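Local coordinates for protein putative Glycosidase (Bacteroides thetaiotaomicron, PDB 3R67) that is a putative glycosidase, probably built as a five-bladed beta-propeller, whose precise function has not been established, at residues Y282-A287 with V323-L328; G239-D244 with D302-I307; S181-L186 with W201-E206. All blocks are in the same frame, centred on the assembly; numbering follows the deposited sequence.

Contact 1 of 3, residues Y282-A287 with V323-L328; sequences YCAGQA and VFIEGL. With EDO (1,2-ethanediol), chain K.
Val323 meets Tyr282 where segment 323-328 comes up against strand 282-287. Val323 N donates to Tyr282 O at 3.4 Å, but the bond is weak, with an angle of only 134° at the hydrogen. The methyl CG2 of Val323 also rests on this oxygen, 3.4 Å from Tyr282 O. That branch stands between the backbone N and the carbonyl carbon of its own residue, which turns it onto the Tyr282 carbonyl and close to Cys283.

Phe324 comes next. Its CG is anti to the backbone N (chi1 -164°), and its ring lies alongside that of Tyr282, both side chains pointing the same way. Tyr282 CD2 approaches the edge of the Phe324 ring, 3.7 Å from Phe324 CD1. The centroids of the Tyr282 and Phe324 rings are 5.7 Å apart and their planes meet at 65°. The pair is oblique.

Ile325 points toward the other strand. The tip of its long branch, Ile325 CD1, lies 3.7 Å from Ala284 CB. Its short branch adds a second touch, Ile325 CG2 to Ala284 CB at 4.0 Å. The small alanine methyl therefore packs against both branches.

Glu326 and Gly327 form a classic beta bulge against strand 334-341. At Leu328 the backbone O accepts a 2.6 Å hydrogen bond from O2 of 1,2-ethanediol, which is probably from the crystallisation liquor and also bonds Thr57.

The two strands belong to different sheets. Strand 282-289 pairs with 258-266, whose Asn264 OD1, a side-chain oxygen, accepts from Ile325 N. Strand 323-331 is an edge strand paired with 334-341, where Leu337 and Tyr339 also pack on Ile325. The contact is consistent with side-by-side packing of two propeller blades.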
loop_
_atom_site.group_PDB
_atom_site.type_symbol
_atom_site.label_atom_id
_atom_site.label_comp_id
_atom_site.label_asym_id
_atom_site.label_seq_id
_atom_site.Cartn_x
_atom_site.Cartn_y
_atom_site.Cartn_z
ATOM N N TYR A 282 13.226 4.231 -3.833
ATOM C CA TYR A 282 12.319 4.127 -2.697
ATOM C C TYR A 282 12.892 3.162 -1.667
ATOM O O TYR A 282 13.089 1.976 -1.962
ATOM C CB TYR A 282 10.920 3.675 -3.120
ATOM C CG TYR A 282 10.065 4.679 -3.860
ATOM C CD1 TYR A 282 10.348 5.027 -5.178
ATOM C CD2 TYR A 282 8.865 5.136 -3.315
ATOM C CE1 TYR A 282 9.526 5.894 -5.893
ATOM C CE2 TYR A 282 8.022 5.983 -4.028
ATOM C CZ TYR A 282 8.359 6.365 -5.317
ATOM O OH TYR A 282 7.518 7.180 -6.041
ATOM N N CYS A 283 13.216 3.684 -0.494
ATOM C CA CYS A 283 13.715 2.962 0.680
ATOM C C CYS A 283 12.680 3.124 1.783
ATOM O O CYS A 283 12.057 4.192 1.860
ATOM C CB CYS A 283 15.096 3.467 1.096
ATOM S SG CYS A 283 16.393 3.189 -0.130
ATOM N N ALA A 284 12.448 2.087 2.590
ATOM C CA ALA A 284 11.377 2.087 3.581
ATOM C C ALA A 284 11.821 2.651 4.931
ATOM O O ALA A 284 12.904 2.341 5.421
ATOM C CB ALA A 284 10.846 0.673 3.771
ATOM N N GLY A 285 10.946 3.461 5.525
ATOM C CA GLY A 285 11.171 4.075 6.832
ATOM C C GLY A 285 10.067 3.744 7.813
ATOM O O GLY A 285 9.127 3.015 7.485
ATOM N N GLN A 286 10.190 4.245 9.038
ATOM C CA GLN A 286 9.192 4.040 10.090
ATOM C C GLN A 286 9.059 5.273 10.956
ATOM O O GLN A 286 10.049 5.951 11.247
ATOM C CB GLN A 286 9.516 2.825 10.983
ATOM C CG GLN A 286 9.550 1.492 10.241
ATOM C CD GLN A 286 9.886 0.321 11.092
ATOM O OE1 GLN A 286 9.836 0.369 12.325
ATOM N NE2 GLN A 286 10.188 -0.781 10.438
ATOM N N ALA A 287 7.832 5.524 11.402
ATOM C CA ALA A 287 7.470 6.614 12.295
ATOM C C ALA A 287 6.609 6.089 13.430
ATOM O O ALA A 287 5.823 5.156 13.220
ATOM C CB ALA A 287 6.736 7.690 11.519
ATOM N N VAL A 323 11.530 -0.854 -3.032
ATOM C CA VAL A 323 11.118 -1.808 -2.029
ATOM C C VAL A 323 9.866 -1.112 -1.498
ATOM O O VAL A 323 9.872 -0.487 -0.421
ATOM C CB VAL A 323 12.212 -2.235 -1.007
ATOM C CG1 VAL A 323 13.182 -3.228 -1.624
ATOM C CG2 VAL A 323 12.941 -1.040 -0.404
ATOM N N PHE A 324 8.845 -1.040 -2.384
ATOM C CA PHE A 324 7.629 -0.306 -2.090
ATOM C C PHE A 324 6.769 -1.167 -1.203
ATOM O O PHE A 324 6.033 -2.030 -1.702
ATOM C CB PHE A 324 6.918 0.111 -3.385
ATOM C CG PHE A 324 5.881 1.181 -3.161
ATOM C CD1 PHE A 324 6.236 2.530 -3.181
ATOM C CD2 PHE A 324 4.557 0.846 -2.898
ATOM C CE1 PHE A 324 5.284 3.519 -2.959
ATOM C CE2 PHE A 324 3.608 1.836 -2.661
ATOM C CZ PHE A 324 3.975 3.167 -2.705
ATOM N N ILE A 325 6.861 -0.931 0.126
ATOM C CA ILE A 325 6.190 -1.746 1.162
ATOM C C ILE A 325 4.712 -1.352 1.197
ATOM O O ILE A 325 4.399 -0.169 1.089
ATOM C CB ILE A 325 6.893 -1.634 2.536
ATOM C CG1 ILE A 325 6.872 -0.184 3.127
ATOM C CG2 ILE A 325 8.353 -2.153 2.364
ATOM C CD1 ILE A 325 7.346 -0.071 4.516
ATOM N N GLU A 326 3.798 -2.356 1.237
ATOM C CA GLU A 326 2.380 -2.050 1.116
ATOM C C GLU A 326 1.448 -3.097 1.789
ATOM O O GLU A 326 0.280 -2.787 2.049
ATOM C CB GLU A 326 2.090 -1.987 -0.385
ATOM C CG GLU A 326 0.750 -1.390 -0.764
ATOM C CD GLU A 326 0.613 -1.179 -2.253
ATOM O OE1 GLU A 326 1.562 -0.682 -2.891
ATOM O OE2 GLU A 326 -0.483 -1.440 -2.772
ATOM N N GLY A 327 1.952 -4.297 2.056
ATOM C CA GLY A 327 1.210 -5.351 2.741
ATOM C C GLY A 327 1.942 -5.799 3.991
ATOM O O GLY A 327 3.163 -5.913 3.975
ATOM N N LEU A 328 1.223 -6.043 5.087
ATOM C CA LEU A 328 1.801 -6.490 6.376
ATOM C C LEU A 328 0.816 -7.402 7.101
ATOM O O LEU A 328 -0.327 -6.995 7.352
ATOM C CB LEU A 328 2.173 -5.280 7.265
ATOM C CG LEU A 328 2.922 -5.558 8.607
ATOM C CD1 LEU A 328 4.218 -6.325 8.396
ATOM C CD2 LEU A 328 3.201 -4.266 9.379
HETATM C C1 EDO K . -3.841 -6.737 7.069
HETATM O O1 EDO K . -5.057 -7.280 7.583
HETATM C C2 EDO K . -3.476 -5.446 7.793
HETATM O O2 EDO K . -2.112 -5.103 7.495
#

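Contact 2 of 3, residues G239-D244 with D302-I307; sequences GKFDSD and DKPFYI
Phe241 and Pro304 make the main apolar contact between the loop joining strands 221-222 and 245-255 and the loop from strand 297-300 to helix 311-314. Pro304 CD sits over one face of the Phe241 ring in a CH-pi contact, 4.0 Å from the centroid and 29° off the ring normal. A chi1 of 73° places the Phe241 ring there, with CG between the backbone N and the carbonyl carbon. Asp242 CB lies over the opposite face, toward the rim.

The Lys240 chain lies along Asp302: CD is 3.4 Å from Asp302 O, and CE packs 3.9 Å from Asp302 CB. Lys240 NZ and Asp302 OD1 remain 5.1 Å apart. Asp302 OD1 instead makes a salt bridge with Arg237, which also pairs with Asp242 OD1.

One water accepts from Phe241 N at 3.0 Å and donates to Asp302 O at 2.6 Å. Within 239-244, Ser243 OG donates to Lys240 O at 2.8 Å and braces the type I turn from Lys240 to Ser243.

The loops are thus joined by proline-aromatic packing, a water bridge and Arg237 between one acid on each loop; Lys240 probably adds only a weak attraction to Asp302.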
loop_
_atom_site.group_PDB
_atom_site.type_symbol
_atom_site.label_atom_id
_atom_site.label_comp_id
_atom_site.label_asym_id
_atom_site.label_seq_id
_atom_site.Cartn_x
_atom_site.Cartn_y
_atom_site.Cartn_z
ATOM N N GLY A 239 18.141 16.112 2.654
ATOM C CA GLY A 239 19.348 15.374 3.018
ATOM C C GLY A 239 19.118 13.988 3.596
ATOM O O GLY A 239 20.079 13.341 4.003
ATOM N N LYS A 240 17.852 13.514 3.657
ATOM C CA LYS A 240 17.467 12.174 4.132
ATOM C C LYS A 240 16.957 11.320 2.965
ATOM O O LYS A 240 16.633 11.862 1.896
ATOM C CB LYS A 240 16.385 12.245 5.243
ATOM C CG LYS A 240 16.755 12.968 6.549
ATOM C CD LYS A 240 17.707 12.188 7.446
ATOM C CE LYS A 240 17.854 12.818 8.805
ATOM N NZ LYS A 240 18.570 14.117 8.761
ATOM N N PHE A 241 16.836 9.986 3.187
ATOM C CA PHE A 241 16.332 9.031 2.194
ATOM C C PHE A 241 14.891 9.365 1.760
ATOM O O PHE A 241 14.496 8.981 0.673
ATOM C CB PHE A 241 16.372 7.602 2.760
ATOM C CG PHE A 241 15.330 7.296 3.821
ATOM C CD1 PHE A 241 15.514 7.703 5.137
ATOM C CD2 PHE A 241 14.165 6.609 3.497
ATOM C CE1 PHE A 241 14.561 7.415 6.107
ATOM C CE2 PHE A 241 13.182 6.363 4.465
ATOM C CZ PHE A 241 13.399 6.741 5.768
ATOM N N ASP A 242 14.095 10.011 2.628
ATOM C CA ASP A 242 12.704 10.383 2.345
ATOM C C ASP A 242 12.632 11.896 2.022
ATOM O O ASP A 242 11.743 12.600 2.493
ATOM C CB ASP A 242 11.791 10.003 3.543
ATOM C CG ASP A 242 12.112 10.640 4.895
ATOM O OD1 ASP A 242 13.206 11.243 5.032
ATOM O OD2 ASP A 242 11.284 10.507 5.822
ATOM N N SER A 243 13.586 12.380 1.214
ATOM C CA SER A 243 13.746 13.789 0.841
ATOM C C SER A 243 12.814 14.213 -0.290
ATOM O O SER A 243 12.551 15.403 -0.416
ATOM C CB SER A 243 15.187 14.068 0.430
ATOM O OG SER A 243 15.703 13.062 -0.422
ATOM N N ASP A 244 12.299 13.274 -1.097
ATOM C CA ASP A 244 11.381 13.636 -2.180
ATOM C C ASP A 244 9.950 13.325 -1.765
ATOM O O ASP A 244 9.088 14.204 -1.850
ATOM C CB ASP A 244 11.739 12.915 -3.506
ATOM C CG ASP A 244 11.077 13.455 -4.767
ATOM O OD1 ASP A 244 10.554 14.589 -4.734
ATOM O OD2 ASP A 244 11.180 12.791 -5.817
ATOM N N ASP A 302 15.987 7.920 10.858
ATOM C CA ASP A 302 16.770 8.873 10.059
ATOM C C ASP A 302 17.469 8.145 8.889
ATOM O O ASP A 302 17.946 8.782 7.940
ATOM C CB ASP A 302 17.777 9.613 10.950
ATOM C CG ASP A 302 17.076 10.559 11.928
ATOM O OD1 ASP A 302 15.875 10.877 11.704
ATOM O OD2 ASP A 302 17.730 11.004 12.907
ATOM N N LYS A 303 17.461 6.807 8.948
ATOM C CA LYS A 303 17.982 5.889 7.941
ATOM C C LYS A 303 16.931 4.857 7.625
ATOM O O LYS A 303 16.178 4.466 8.520
ATOM C CB LYS A 303 19.297 5.210 8.388
ATOM C CG LYS A 303 20.520 6.089 8.294
ATOM C CD LYS A 303 21.776 5.315 8.661
ATOM C CE LYS A 303 23.028 5.848 7.987
ATOM N NZ LYS A 303 23.303 7.266 8.316
ATOM N N PRO A 304 16.837 4.401 6.362
ATOM C CA PRO A 304 15.805 3.397 6.036
ATOM C C PRO A 304 16.089 2.031 6.679
ATOM O O PRO A 304 17.261 1.689 6.852
ATOM C CB PRO A 304 15.870 3.304 4.515
ATOM C CG PRO A 304 17.231 3.792 4.147
ATOM C CD PRO A 304 17.618 4.794 5.169
ATOM N N PHE A 305 15.024 1.261 7.032
ATOM C CA PHE A 305 15.200 -0.073 7.624
ATOM C C PHE A 305 15.255 -1.133 6.524
ATOM O O PHE A 305 15.731 -2.235 6.755
ATOM C CB PHE A 305 14.078 -0.404 8.632
ATOM C CG PHE A 305 12.735 -0.764 8.035
ATOM C CD1 PHE A 305 11.833 0.225 7.661
ATOM C CD2 PHE A 305 12.350 -2.092 7.903
ATOM C CE1 PHE A 305 10.582 -0.107 7.133
ATOM C CE2 PHE A 305 11.104 -2.428 7.355
ATOM C CZ PHE A 305 10.226 -1.431 6.979
ATOM N N TYR A 306 14.724 -0.807 5.342
ATOM C CA TYR A 306 14.656 -1.722 4.214
ATOM C C TYR A 306 15.033 -0.987 2.937
ATOM O O TYR A 306 14.558 0.118 2.704
ATOM C CB TYR A 306 13.248 -2.307 4.137
ATOM C CG TYR A 306 13.249 -3.695 3.560
ATOM C CD1 TYR A 306 13.650 -4.791 4.327
ATOM C CD2 TYR A 306 12.840 -3.926 2.248
ATOM C CE1 TYR A 306 13.687 -6.076 3.789
ATOM C CE2 TYR A 306 12.837 -5.214 1.712
ATOM C CZ TYR A 306 13.261 -6.286 2.488
ATOM O OH TYR A 306 13.252 -7.558 1.969
ATOM N N ILE A 307 15.947 -1.557 2.149
ATOM C CA ILE A 307 16.471 -0.910 0.945
ATOM C C ILE A 307 16.552 -1.916 -0.211
ATOM O O ILE A 307 16.707 -3.119 0.061
ATOM C CB ILE A 307 17.891 -0.252 1.195
ATOM C CG1 ILE A 307 19.020 -1.286 1.397
ATOM C CG2 ILE A 307 17.887 0.788 2.307
ATOM C CD1 ILE A 307 20.501 -0.697 1.264
HETATM O O HOH W 1 18.598 8.974 5.381
#

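Contact 3 of 3, residues S181-L186 with W201-E206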
loop_
_atom_site.group_PDB
_atom_site.type_symbol
_atom_site.label_atom_id
_atom_site.label_comp_id
_atom_site.label_asym_id
_atom_site.label_seq_id
_atom_site.Cartn_x
_atom_site.Cartn_y
_atom_site.Cartn_z
ATOM N N SER A 181 -2.958 4.189 4.858
ATOM C CA SER A 181 -2.620 3.265 5.921
ATOM C C SER A 181 -3.603 3.387 7.088
ATOM O O SER A 181 -3.447 4.280 7.916
ATOM C CB SER A 181 -1.199 3.522 6.405
ATOM O OG SER A 181 -0.294 3.314 5.338
ATOM N N ILE A 182 -4.614 2.490 7.146
ATOM C CA ILE A 182 -5.598 2.455 8.246
ATOM C C ILE A 182 -4.889 1.992 9.523
ATOM O O ILE A 182 -4.036 1.127 9.429
ATOM C CB ILE A 182 -6.833 1.546 7.904
ATOM C CG1 ILE A 182 -7.738 2.252 6.885
ATOM C CG2 ILE A 182 -7.672 1.210 9.168
ATOM C CD1 ILE A 182 -9.081 1.463 6.509
ATOM N N VAL A 183 -5.284 2.527 10.706
ATOM C CA VAL A 183 -4.724 2.116 11.996
ATOM C C VAL A 183 -5.394 0.780 12.413
ATOM O O VAL A 183 -6.619 0.665 12.479
ATOM C CB VAL A 183 -4.835 3.195 13.103
ATOM C CG1 VAL A 183 -4.286 2.675 14.425
ATOM C CG2 VAL A 183 -4.095 4.466 12.699
ATOM N N THR A 184 -4.563 -0.217 12.664
ATOM C CA THR A 184 -4.957 -1.559 13.080
ATOM C C THR A 184 -4.305 -1.911 14.409
ATOM O O THR A 184 -3.346 -1.266 14.830
ATOM C CB THR A 184 -4.581 -2.635 12.005
ATOM O OG1 THR A 184 -3.159 -2.764 11.907
ATOM C CG2 THR A 184 -5.208 -2.392 10.658
ATOM N N LYS A 185 -4.792 -2.977 15.043
ATOM C CA LYS A 185 -4.225 -3.472 16.296
ATOM C C LYS A 185 -4.401 -4.971 16.357
ATOM O O LYS A 185 -5.264 -5.509 15.659
ATOM C CB LYS A 185 -4.861 -2.788 17.542
ATOM C CG LYS A 185 -6.335 -3.125 17.786
ATOM C CD LYS A 185 -6.864 -2.425 19.010
ATOM C CE LYS A 185 -8.310 -2.760 19.247
ATOM N NZ LYS A 185 -8.847 -2.063 20.447
ATOM N N LEU A 186 -3.620 -5.639 17.214
ATOM C CA LEU A 186 -3.801 -7.065 17.448
ATOM C C LEU A 186 -4.793 -7.278 18.579
ATOM O O LEU A 186 -4.669 -6.681 19.650
ATOM C CB LEU A 186 -2.488 -7.816 17.762
ATOM C CG LEU A 186 -1.418 -7.924 16.685
ATOM C CD1 LEU A 186 -0.246 -8.758 17.199
ATOM C CD2 LEU A 186 -1.968 -8.581 15.414
ATOM N N TRP A 201 -9.189 5.638 11.985
ATOM C CA TRP A 201 -8.094 6.545 11.627
ATOM C C TRP A 201 -7.248 6.020 10.489
ATOM O O TRP A 201 -7.045 4.807 10.376
ATOM C CB TRP A 201 -7.189 6.740 12.864
ATOM C CG TRP A 201 -7.869 7.410 14.027
ATOM C CD1 TRP A 201 -8.748 6.840 14.901
ATOM C CD2 TRP A 201 -7.695 8.762 14.459
ATOM N NE1 TRP A 201 -9.183 7.773 15.812
ATOM C CE2 TRP A 201 -8.554 8.963 15.565
ATOM C CE3 TRP A 201 -6.904 9.837 14.010
ATOM C CZ2 TRP A 201 -8.631 10.187 16.242
ATOM C CZ3 TRP A 201 -6.990 11.055 14.675
ATOM C CH2 TRP A 201 -7.853 11.223 15.769
HETATM N N MSE A 202 -6.709 6.937 9.666
HETATM C CA MSE A 202 -5.767 6.539 8.612
HETATM C C MSE A 202 -4.715 7.595 8.332
HETATM O O MSE A 202 -4.995 8.788 8.370
HETATM C CB MSE A 202 -6.452 6.205 7.276
HETATM C CG MSE A 202 -7.054 7.405 6.547
HETATM SE SE MSE A 202 -7.709 6.947 4.770
HETATM C CE MSE A 202 -8.308 5.416 5.221
ATOM N N TYR A 203 -3.526 7.128 7.961
ATOM C CA TYR A 203 -2.439 7.932 7.424
ATOM C C TYR A 203 -2.538 7.811 5.938
ATOM O O TYR A 203 -2.774 6.700 5.456
ATOM C CB TYR A 203 -1.071 7.488 7.967
ATOM C CG TYR A 203 -0.976 7.552 9.469
ATOM C CD1 TYR A 203 -0.624 8.735 10.116
ATOM C CD2 TYR A 203 -1.249 6.432 10.253
ATOM C CE1 TYR A 203 -0.574 8.810 11.505
ATOM C CE2 TYR A 203 -1.183 6.494 11.643
ATOM C CZ TYR A 203 -0.855 7.687 12.262
ATOM O OH TYR A 203 -0.807 7.758 13.625
ATOM N N TRP A 204 -2.452 8.912 5.201
ATOM C CA TRP A 204 -2.513 8.798 3.755
ATOM C C TRP A 204 -1.626 9.872 3.137
ATOM O O TRP A 204 -1.402 10.918 3.743
ATOM C CB TRP A 204 -3.978 8.890 3.236
ATOM C CG TRP A 204 -4.551 10.269 3.342
ATOM C CD1 TRP A 204 -5.140 10.838 4.436
ATOM C CD2 TRP A 204 -4.510 11.280 2.333
ATOM N NE1 TRP A 204 -5.466 12.150 4.168
ATOM C CE2 TRP A 204 -5.067 12.454 2.891
ATOM C CE3 TRP A 204 -4.027 11.319 1.012
ATOM C CZ2 TRP A 204 -5.195 13.636 2.160
ATOM C CZ3 TRP A 204 -4.113 12.507 0.307
ATOM C CH2 TRP A 204 -4.695 13.645 0.878
ATOM N N GLY A 205 -1.176 9.632 1.922
ATOM C CA GLY A 205 -0.386 10.615 1.204
ATOM C C GLY A 205 0.832 10.059 0.525
ATOM O O GLY A 205 1.281 8.942 0.823
ATOM N N GLU A 206 1.365 10.867 -0.398
ATOM C CA GLU A 206 2.548 10.585 -1.206
ATOM C C GLU A 206 3.605 11.679 -0.956
ATOM O O GLU A 206 4.717 11.369 -0.520
ATOM C CB GLU A 206 2.143 10.506 -2.688
ATOM C CG GLU A 206 3.286 10.190 -3.636
ATOM C CD GLU A 206 3.054 10.575 -5.084
ATOM O OE1 GLU A 206 2.277 11.525 -5.338
ATOM O OE2 GLU A 206 3.732 9.991 -5.959
HETATM O O HOH W 2 -8.743 2.916 12.472
#
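Ser181 N donates to Tyr203 O at 2.6 Å, and the bond is almost straight at 178°. The return bond, Tyr203 N to Ser181 O, is 2.8 Å long, with the donor 38° out of the carbonyl plane. Together they make Ser181 and Tyr203 an antiparallel hydrogen-bonded pair. Ser181 O also receives a CA-H contact from Met202 CA at 3.3 Å.

Ile182 and Met202 form the next, non-hydrogen-bonded pair. Their side chains share a face of the sheet and cross obliquely. The selenomethionine chain bends at its last torsion (chi3 38°), which brings Met202 CE to 3.6 Å from Ile182 CG1.

Val183 N donates to Trp201 O at 2.9 Å. On the other side of this pair a water comes between the backbones. It accepts from Trp201 N at 2.8 Å and probably donates to Val183 O. Val183 CG2 reaches Trp201 CB and lies 3.7 Å from Tyr203 CE2, meeting that ring obliquely.

This antiparallel pairing is consistent with strands of one propeller blade. Strand 190-196 pairs with both 180-187 and 199-204, and 210-214 lies beyond 199-204, with Met202 bonded through its backbone to Ala212. Strand 180-187 also pairs, in parallel, with 245-255, and Ser181 OG bonds Pro250 O there. The Tyr203 ring stacks on Phe289 and packs on strand 258-266, while its hydroxyl bonds Pro294 O.

Overall arrangement
Along the chain, contact 3 closes first. The segments of contacts 1 and 2 then alternate, in the order 239-244, 282-287, 302-307 and 323-328. Contacts 1 and 2 have centres about 10 Å apart and touch directly. Ala284 probably hydrogen-bonds through its backbone to Phe305 and Tyr306, so loop 302-307 is held against strand 282-289 at Ala284. Contact 3 touches neither; its centre is about 13 Å from that of contact 1 and about 20 Å from that of contact 2. It joins strands 180-187 and 199-204, probably of one blade. Contact 1 uses 282-289, probably of the next, linked through the parallel pair 180-187 with 245-255. Contact 2 ties loops nearer the surface.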